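Local coordinates for putative gamma-glutamylcyclotransferase YkqA (Bacillus subtilis, PDB 2QIK), which probably acts as a gamma-glutamylcyclotransferase, an acyltransferase that would release gamma-glutamyl groups as the cyclic product 5-oxoproline, at residues F84-D88 with V89-I93; Y191-P194 with Y195-S199; L257-S260 with P261-E265. All coordinates share one frame; numbering follows the deposited sequence. Where two conformers were deposited one is given.

All three contacts are local turns, but they join different elements of one chain. Interaction 1 is a surface contact that closes a beta hairpin, where backbone pairing and a threonine hydroxyl do the polar work. Interaction 2, on the opposite side of the chain's centre, turns strand 185-193 into helix 198-204 through backbone turn bonds and apolar side chains. Interaction 3 is the break between helices 245-258 and 261-273, where a serine side chain caps the second helix. Interactions 2 and 3 are partly buried, touch through Tyr191 and Tyr258 and share strand 185-193, which Leu259, Phe263 and the serine hydroxyl meet in interaction 3; interaction 1 stays about 15 Å or more from either between nearest atoms.

Interaction 1 of 3, residues F84-D88 with V89-I93; sequences FVETD and VGIKI
Phe84 lays its ring beside Ile93, with Phe84 CE1 3.6 Å from Ile93 CG1, while the side chain of the diagonal Ile91 runs at about a right angle to that of Phe84, Phe84 CD1 lying 4.0 Å from Ile91 CG2. Val85 turns to the other face and forms the hydrogen-bonded pair with Lys92: its N donates to Lys92 O at 2.7 Å, and its O accepts from Lys92 N at 2.8 Å. Glu86 returns to the Phe84 face, where its CG runs alongside Ile91 CD1 at 4.1 Å; its carboxylate goes on to a salt bridge with Arg32. Thr87 OG1 accepts from Val89 N at 3.1 Å, an ST turn, inside the two-residue turn Asp88-Val89 that links the strands. With chi1 at 81°, OG1 stands between its own backbone N and carbonyl carbon, from where it donates to a lone pair of Gly90 O at 2.7 Å. Thr87 N approaches the same Gly90 O from above the carbonyl plane, which gives this oxygen two donors, whereas the return bond from Gly90 N to Thr87 O is weak. Gly90 follows at a phi of 113°, where a beta carbon would press on the carbonyl of Val89. Asp88 OD2 is hydrogen-bonded to Glu181 N. In the five-stranded antiparallel sheet, strand 90-98 is outermost and strand 79-87 lies between it and strand 25-34; Val85 packs on Ala31, Val60 and Phe6.

Interaction 2 of 3, residues Y191-P194 with Y195-S199; sequences YRIP and YSALS
Pro194 O accepts from Ala197 N at 2.9 Å, a bond that closes the turn by which the chain leaves its strand and enters a single turn of 3-10 helix. The donor stands 50° out of the carbonyl plane, off the lone pairs, although the N-H itself points fairly straight at the oxygen. Ala197 CB follows its nitrogen in and comes within 3.4 Å of Pro194 O. The same methyl meets Ile193 CD1 at 4.0 Å: at a chi1 of 72°, CG1 of Ile193 is flanked by main chain on both sides, and the extended branch beyond carries CD1 to the Ala197 methyl. Across the proline, Ser196 OG lies 3.7 Å from Pro194 CB. A second turn bond, from Leu198 N to Tyr195 O at 3.0 Å, continues the winding into the helix that follows.

What positions this first shell lies just beyond it. Tyr150 packs against Pro194 and Ala197, and its OH is hydrogen-bonded to Ser196 OG, the strongest polar partner of that hydroxyl. Tyr195 rests on Ile121 and Leu198 on Met120, both of helix 115-122. The strand end is held too: Ile193 shares backbone hydrogen bonding with Ile128 and packs on Tyr130. The turn thus leaves the middle strand of a three-stranded antiparallel sheet, 185-193, flanked by strands 128-132 and 154-161, and leads directly into helix 198-204.

Interaction 3 of 3, residues L257-S260 with P261-E265; sequences LYLS and PEFTE
Ser260 OG accepts from Phe263 N at 3.2 Å, an N-cap bond that closes the first turn of helix 261-273. A chi1 of 69° turns the hydroxyl back toward the helix start, bringing Ser260 OG to 3.3 Å from Phe263 CB. Ser260 O takes up the regular helical pattern, accepting from Thr264 N at 2.9 Å nearly in line with its carbonyl bond. Packing is also close on the inner side: Leu259 and Phe263 lie side by side, Leu259 CD1 3.6 Å from Phe263 CD2, both against Glu187 of strand 185-193. Between two otherwise buried residues, a water bridges Leu259 O, to which it donates at 3.0 Å, and Thr264 OG1 at 2.9 Å. This water serves a carbonyl just past the end of helix 245-258.

The outer side is looser. Pro261 and Glu262 are exposed, the glutamate leading its carboxylate away from the turn.

Ser260 OG is also hydrogen-bonded to Glu187 OE2, so one hydroxyl joins the helix start to the sheet. An alanine here would lack that oxygen, and Phe263 N and Glu187 would probably each lose a partner. Proline at the first helical position has no N-H to satisfy, and the carboxylate of Glu187 near this helix end may be favoured by its partial positive charge. One serine thus serves the start of helix 261-273 twice, by side chain and by carbonyl, and ties it to strand 185-193.

Interaction 1 of 3, residues F84-D88 with V89-I93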
loop_
_atom_site.group_PDB
_atom_site.type_symbol
_atom_site.label_atom_id
_atom_site.label_comp_id
_atom_site.label_asym_id
_atom_site.label_seq_id
_atom_site.Cartn_x
_atom_site.Cartn_y
_atom_site.Cartn_z
ATOM N N PHE A 84 12.243 -13.747 7.251
ATOM C CA PHE A 84 12.532 -13.141 5.965
ATOM C C PHE A 84 11.351 -12.331 5.503
ATOM O O PHE A 84 10.240 -12.840 5.443
ATOM C CB PHE A 84 12.831 -14.188 4.898
ATOM C CG PHE A 84 14.150 -14.870 5.017
ATOM C CD1 PHE A 84 15.258 -14.270 4.626
ATOM C CD2 PHE A 84 14.218 -16.157 5.462
ATOM C CE1 PHE A 84 16.500 -14.946 4.730
ATOM C CE2 PHE A 84 15.450 -16.789 5.605
ATOM C CZ PHE A 84 16.562 -16.207 5.273
ATOM N N VAL A 85 11.603 -11.063 5.257
ATOM C CA VAL A 85 10.592 -10.082 4.863
ATOM C C VAL A 85 10.790 -9.672 3.383
ATOM O O VAL A 85 11.885 -9.239 3.002
ATOM C CB VAL A 85 10.675 -8.856 5.758
ATOM C CG1 VAL A 85 9.662 -7.794 5.316
ATOM C CG2 VAL A 85 10.439 -9.203 7.165
ATOM N N GLU A 86 9.731 -9.778 2.591
ATOM C CA GLU A 86 9.755 -9.365 1.208
ATOM C C GLU A 86 9.377 -7.874 1.136
ATOM O O GLU A 86 8.409 -7.432 1.752
ATOM C CB GLU A 86 8.721 -10.174 0.407
ATOM C CG GLU A 86 8.992 -11.686 0.279
ATOM C CD GLU A 86 7.865 -12.568 -0.241
ATOM O OE1 GLU A 86 7.065 -12.065 -0.967
ATOM O OE2 GLU A 86 7.880 -13.879 -0.038
ATOM N N THR A 87 10.138 -7.103 0.409
ATOM C CA THR A 87 9.926 -5.669 0.182
ATOM C C THR A 87 10.050 -5.349 -1.265
ATOM O O THR A 87 10.456 -6.203 -2.065
ATOM C CB THR A 87 10.895 -4.801 0.977
ATOM O OG1 THR A 87 12.178 -4.706 0.307
ATOM C CG2 THR A 87 11.084 -5.293 2.447
ATOM N N ASP A 88 9.743 -4.112 -1.641
ATOM C CA ASP A 88 9.872 -3.754 -3.060
ATOM C C ASP A 88 11.324 -3.716 -3.526
ATOM O O ASP A 88 11.536 -3.629 -4.754
ATOM C CB ASP A 88 9.214 -2.414 -3.317
ATOM C CG ASP A 88 7.722 -2.452 -3.296
ATOM O OD1 ASP A 88 7.108 -3.503 -3.022
ATOM O OD2 ASP A 88 7.106 -1.383 -3.511
ATOM N N VAL A 89 12.299 -3.727 -2.602
ATOM C CA VAL A 89 13.685 -3.695 -2.950
ATOM C C VAL A 89 14.505 -4.843 -2.368
ATOM O O VAL A 89 15.771 -4.842 -2.353
ATOM C CB VAL A 89 14.282 -2.367 -2.576
ATOM C CG1 VAL A 89 13.642 -1.213 -3.295
ATOM C CG2 VAL A 89 14.253 -2.154 -1.027
ATOM N N GLY A 90 13.908 -5.949 -2.326
ATOM C CA GLY A 90 14.553 -7.133 -1.896
ATOM C C GLY A 90 14.064 -7.727 -0.610
ATOM O O GLY A 90 13.237 -7.215 0.075
ATOM N N ILE A 91 14.699 -8.850 -0.281
ATOM C CA ILE A 91 14.364 -9.634 0.899
ATOM C C ILE A 91 15.272 -9.257 2.000
ATOM O O ILE A 91 16.484 -9.228 1.802
ATOM C CB ILE A 91 14.285 -11.142 0.492
ATOM C CG1 ILE A 91 13.099 -11.177 -0.552
ATOM C CG2 ILE A 91 13.961 -11.962 1.668
ATOM C CD1 ILE A 91 12.728 -12.478 -1.159
ATOM N N LYS A 92 14.715 -9.050 3.208
ATOM C CA LYS A 92 15.416 -8.544 4.394
ATOM C C LYS A 92 15.171 -9.499 5.546
ATOM O O LYS A 92 14.085 -10.025 5.669
ATOM C CB LYS A 92 14.846 -7.148 4.780
ATOM C CG LYS A 92 15.055 -6.114 3.723
ATOM C CD LYS A 92 14.798 -4.735 4.249
ATOM C CE LYS A 92 15.037 -3.636 3.144
ATOM N NZ LYS A 92 16.465 -3.396 2.791
ATOM N N ILE A 93 16.064 -9.606 6.499
ATOM C CA ILE A 93 15.811 -10.374 7.717
ATOM C C ILE A 93 15.461 -9.355 8.820
ATOM O O ILE A 93 16.161 -8.400 9.056
ATOM C CB ILE A 93 17.022 -11.241 8.106
ATOM C CG1 ILE A 93 17.308 -12.283 7.031
ATOM C CG2 ILE A 93 16.831 -11.864 9.412
ATOM C CD1 ILE A 93 18.529 -13.095 7.207
#

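Interaction 2 of 3, residues Y191-P194 with Y195-S199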
loop_
_atom_site.group_PDB
_atom_site.type_symbol
_atom_site.label_atom_id
_atom_site.label_comp_id
_atom_site.label_asym_id
_atom_site.label_seq_id
_atom_site.Cartn_x
_atom_site.Cartn_y
_atom_site.Cartn_z
ATOM N N TYR A 191 -9.019 11.259 -3.647
ATOM C CA TYR A 191 -10.452 11.406 -3.597
ATOM C C TYR A 191 -10.990 11.184 -2.182
ATOM O O TYR A 191 -10.483 10.343 -1.446
ATOM C CB TYR A 191 -11.143 10.367 -4.443
ATOM C CG TYR A 191 -10.900 10.357 -5.933
ATOM C CD1 TYR A 191 -11.644 11.131 -6.794
ATOM C CD2 TYR A 191 -9.998 9.486 -6.468
ATOM C CE1 TYR A 191 -11.479 11.082 -8.137
ATOM C CE2 TYR A 191 -9.793 9.415 -7.866
ATOM C CZ TYR A 191 -10.563 10.197 -8.684
ATOM O OH TYR A 191 -10.420 10.111 -10.058
ATOM N N ARG A 192 -11.996 11.950 -1.771
ATOM C CA ARG A 192 -12.772 11.647 -0.555
ATOM C C ARG A 192 -14.004 10.844 -1.014
ATOM O O ARG A 192 -14.826 11.358 -1.784
ATOM C CB ARG A 192 -13.231 12.929 0.099
ATOM C CG ARG A 192 -13.979 12.739 1.400
ATOM C CD ARG A 192 -14.453 13.993 2.000
ATOM N NE ARG A 192 -13.338 14.765 2.393
ATOM C CZ ARG A 192 -12.806 15.809 1.739
ATOM N NH1 ARG A 192 -13.360 16.274 0.623
ATOM N NH2 ARG A 192 -11.720 16.403 2.218
ATOM N N ILE A 193 -14.082 9.592 -0.587
ATOM C CA ILE A 193 -15.158 8.696 -1.020
ATOM C C ILE A 193 -15.894 8.108 0.196
ATOM O O ILE A 193 -15.291 7.942 1.266
ATOM C CB ILE A 193 -14.647 7.593 -1.936
ATOM C CG1 ILE A 193 -13.801 6.537 -1.164
ATOM C CG2 ILE A 193 -13.863 8.111 -3.124
ATOM C CD1 ILE A 193 -13.310 5.392 -2.054
ATOM N N PRO A 194 -17.160 7.749 0.047
ATOM C CA PRO A 194 -17.821 7.032 1.092
ATOM C C PRO A 194 -17.301 5.593 1.165
ATOM O O PRO A 194 -16.914 5.013 0.174
ATOM C CB PRO A 194 -19.326 7.092 0.714
ATOM C CG PRO A 194 -19.401 8.174 -0.352
ATOM C CD PRO A 194 -18.063 8.061 -1.068
ATOM N N TYR A 195 -17.408 5.023 2.357
ATOM C CA TYR A 195 -17.170 3.597 2.569
ATOM C C TYR A 195 -17.907 2.730 1.508
ATOM O O TYR A 195 -17.407 1.693 1.086
ATOM C CB TYR A 195 -17.582 3.215 3.956
ATOM C CG TYR A 195 -17.278 1.775 4.276
ATOM C CD1 TYR A 195 -16.004 1.311 4.443
ATOM C CD2 TYR A 195 -18.311 0.849 4.454
ATOM C CE1 TYR A 195 -15.730 -0.001 4.716
ATOM C CE2 TYR A 195 -18.047 -0.473 4.733
ATOM C CZ TYR A 195 -16.760 -0.878 4.888
ATOM O OH TYR A 195 -16.533 -2.217 5.187
ATOM N N SER A 196 -19.111 3.119 1.143
ATOM C CA SER A 196 -19.908 2.369 0.258
ATOM C C SER A 196 -19.328 2.270 -1.152
ATOM O O SER A 196 -19.804 1.438 -1.942
ATOM C CB SER A 196 -21.309 2.907 0.147
ATOM O OG SER A 196 -21.292 4.208 -0.388
ATOM N N ALA A 197 -18.329 3.074 -1.490
ATOM C CA ALA A 197 -17.609 2.969 -2.787
ATOM C C ALA A 197 -16.524 1.932 -2.750
ATOM O O ALA A 197 -15.929 1.619 -3.807
ATOM C CB ALA A 197 -17.031 4.296 -3.112
ATOM N N LEU A 198 -16.169 1.374 -1.597
ATOM C CA LEU A 198 -14.993 0.531 -1.530
ATOM C C LEU A 198 -15.081 -0.786 -2.237
ATOM O O LEU A 198 -14.080 -1.236 -2.861
ATOM C CB LEU A 198 -14.653 0.262 -0.036
ATOM C CG LEU A 198 -13.301 -0.296 0.250
ATOM C CD1 LEU A 198 -12.123 0.561 -0.387
ATOM C CD2 LEU A 198 -13.159 -0.398 1.739
ATOM N N SER A 199 -16.210 -1.480 -2.150
ATOM C CA SER A 199 -16.241 -2.788 -2.773
ATOM C C SER A 199 -16.125 -2.707 -4.304
ATOM O O SER A 199 -15.524 -3.601 -4.919
ATOM C CB SER A 199 -17.432 -3.642 -2.318
ATOM O OG SER A 199 -18.664 -3.101 -2.726
#

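Interaction 3 of 3, residues L257-S260 with P261-E265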
loop_
_atom_site.group_PDB
_atom_site.type_symbol
_atom_site.label_atom_id
_atom_site.label_comp_id
_atom_site.label_asym_id
_atom_site.label_seq_id
_atom_site.Cartn_x
_atom_site.Cartn_y
_atom_site.Cartn_z
ATOM N N LEU A 257 -5.744 16.243 -16.252
ATOM C CA LEU A 257 -6.729 16.978 -15.461
ATOM C C LEU A 257 -6.183 17.420 -14.104
ATOM O O LEU A 257 -6.465 18.515 -13.650
ATOM C CB LEU A 257 -7.988 16.131 -15.277
ATOM C CG LEU A 257 -9.251 16.593 -14.514
ATOM C CD1 LEU A 257 -9.710 17.894 -15.128
ATOM C CD2 LEU A 257 -10.302 15.474 -14.597
ATOM N N TYR A 258 -5.437 16.540 -13.442
ATOM C CA TYR A 258 -5.114 16.775 -12.048
ATOM C C TYR A 258 -3.663 17.098 -11.714
ATOM O O TYR A 258 -3.404 17.717 -10.688
ATOM C CB TYR A 258 -5.520 15.523 -11.258
ATOM C CG TYR A 258 -7.011 15.218 -11.174
ATOM C CD1 TYR A 258 -7.846 16.000 -10.406
ATOM C CD2 TYR A 258 -7.527 14.052 -11.705
ATOM C CE1 TYR A 258 -9.168 15.753 -10.279
ATOM C CE2 TYR A 258 -8.910 13.749 -11.563
ATOM C CZ TYR A 258 -9.729 14.601 -10.828
ATOM O OH TYR A 258 -11.089 14.338 -10.635
ATOM N N LEU A 259 -2.706 16.565 -12.458
ATOM C CA LEU A 259 -1.310 16.527 -11.978
ATOM C C LEU A 259 -0.475 17.689 -12.519
ATOM O O LEU A 259 -0.901 18.428 -13.394
ATOM C CB LEU A 259 -0.673 15.187 -12.333
ATOM C CG LEU A 259 -1.454 13.954 -11.887
ATOM C CD1 LEU A 259 -0.632 12.747 -12.155
ATOM C CD2 LEU A 259 -1.840 14.048 -10.388
ATOM N N SER A 260 0.709 17.858 -12.006
ATOM C CA SER A 260 1.547 18.946 -12.507
ATOM C C SER A 260 1.939 18.645 -13.968
ATOM O O SER A 260 2.170 17.516 -14.327
ATOM C CB SER A 260 2.788 19.178 -11.634
ATOM O OG SER A 260 3.734 18.130 -11.695
ATOM N N PRO A 261 2.039 19.673 -14.818
ATOM C CA PRO A 261 2.527 19.480 -16.166
ATOM C C PRO A 261 3.903 18.758 -16.220
ATOM O O PRO A 261 4.068 17.921 -17.048
ATOM C CB PRO A 261 2.521 20.914 -16.741
ATOM C CG PRO A 261 1.752 21.716 -15.834
ATOM C CD PRO A 261 1.663 21.087 -14.543
ATOM N N GLU A 262 4.833 19.058 -15.318
ATOM C CA GLU A 262 6.185 18.476 -15.386
ATOM C C GLU A 262 6.034 16.988 -15.092
ATOM O O GLU A 262 6.665 16.164 -15.756
ATOM C CB GLU A 262 7.210 19.068 -14.393
ATOM C CG GLU A 262 8.673 18.446 -14.371
ATOM C CD GLU A 262 9.592 18.685 -15.618
ATOM O OE1 GLU A 262 10.756 18.059 -15.788
ATOM O OE2 GLU A 262 9.197 19.536 -16.463
ATOM N N PHE A 263 5.189 16.647 -14.137
ATOM C CA PHE A 263 5.041 15.219 -13.809
ATOM C C PHE A 263 4.339 14.487 -14.897
ATOM O O PHE A 263 4.769 13.398 -15.286
ATOM C CB PHE A 263 4.287 15.023 -12.499
ATOM C CG PHE A 263 4.097 13.587 -12.185
ATOM C CD1 PHE A 263 5.129 12.864 -11.635
ATOM C CD2 PHE A 263 2.899 12.941 -12.486
ATOM C CE1 PHE A 263 4.987 11.488 -11.441
ATOM C CE2 PHE A 263 2.795 11.584 -12.285
ATOM C CZ PHE A 263 3.830 10.884 -11.751
ATOM N N THR A 264 3.293 15.079 -15.469
ATOM C CA THR A 264 2.563 14.442 -16.535
ATOM C C THR A 264 3.427 14.187 -17.721
ATOM O O THR A 264 3.402 13.115 -18.317
ATOM C CB THR A 264 1.346 15.302 -16.913
ATOM O OG1 THR A 264 0.453 15.348 -15.810
ATOM C CG2 THR A 264 0.628 14.769 -18.124
ATOM N N GLU A 265 4.308 15.148 -18.015
ATOM C CA GLU A 265 5.223 14.944 -19.124
ATOM C C GLU A 265 6.197 13.811 -18.894
ATOM O O GLU A 265 6.483 13.005 -19.796
ATOM C CB GLU A 265 6.032 16.227 -19.345
ATOM C CG GLU A 265 7.096 15.991 -20.368
ATOM C CD GLU A 265 7.963 17.213 -20.583
ATOM O OE1 GLU A 265 8.357 17.351 -21.771
ATOM O OE2 GLU A 265 8.250 18.019 -19.686
HETATM O O HOH W 1 -0.878 17.872 -16.320
#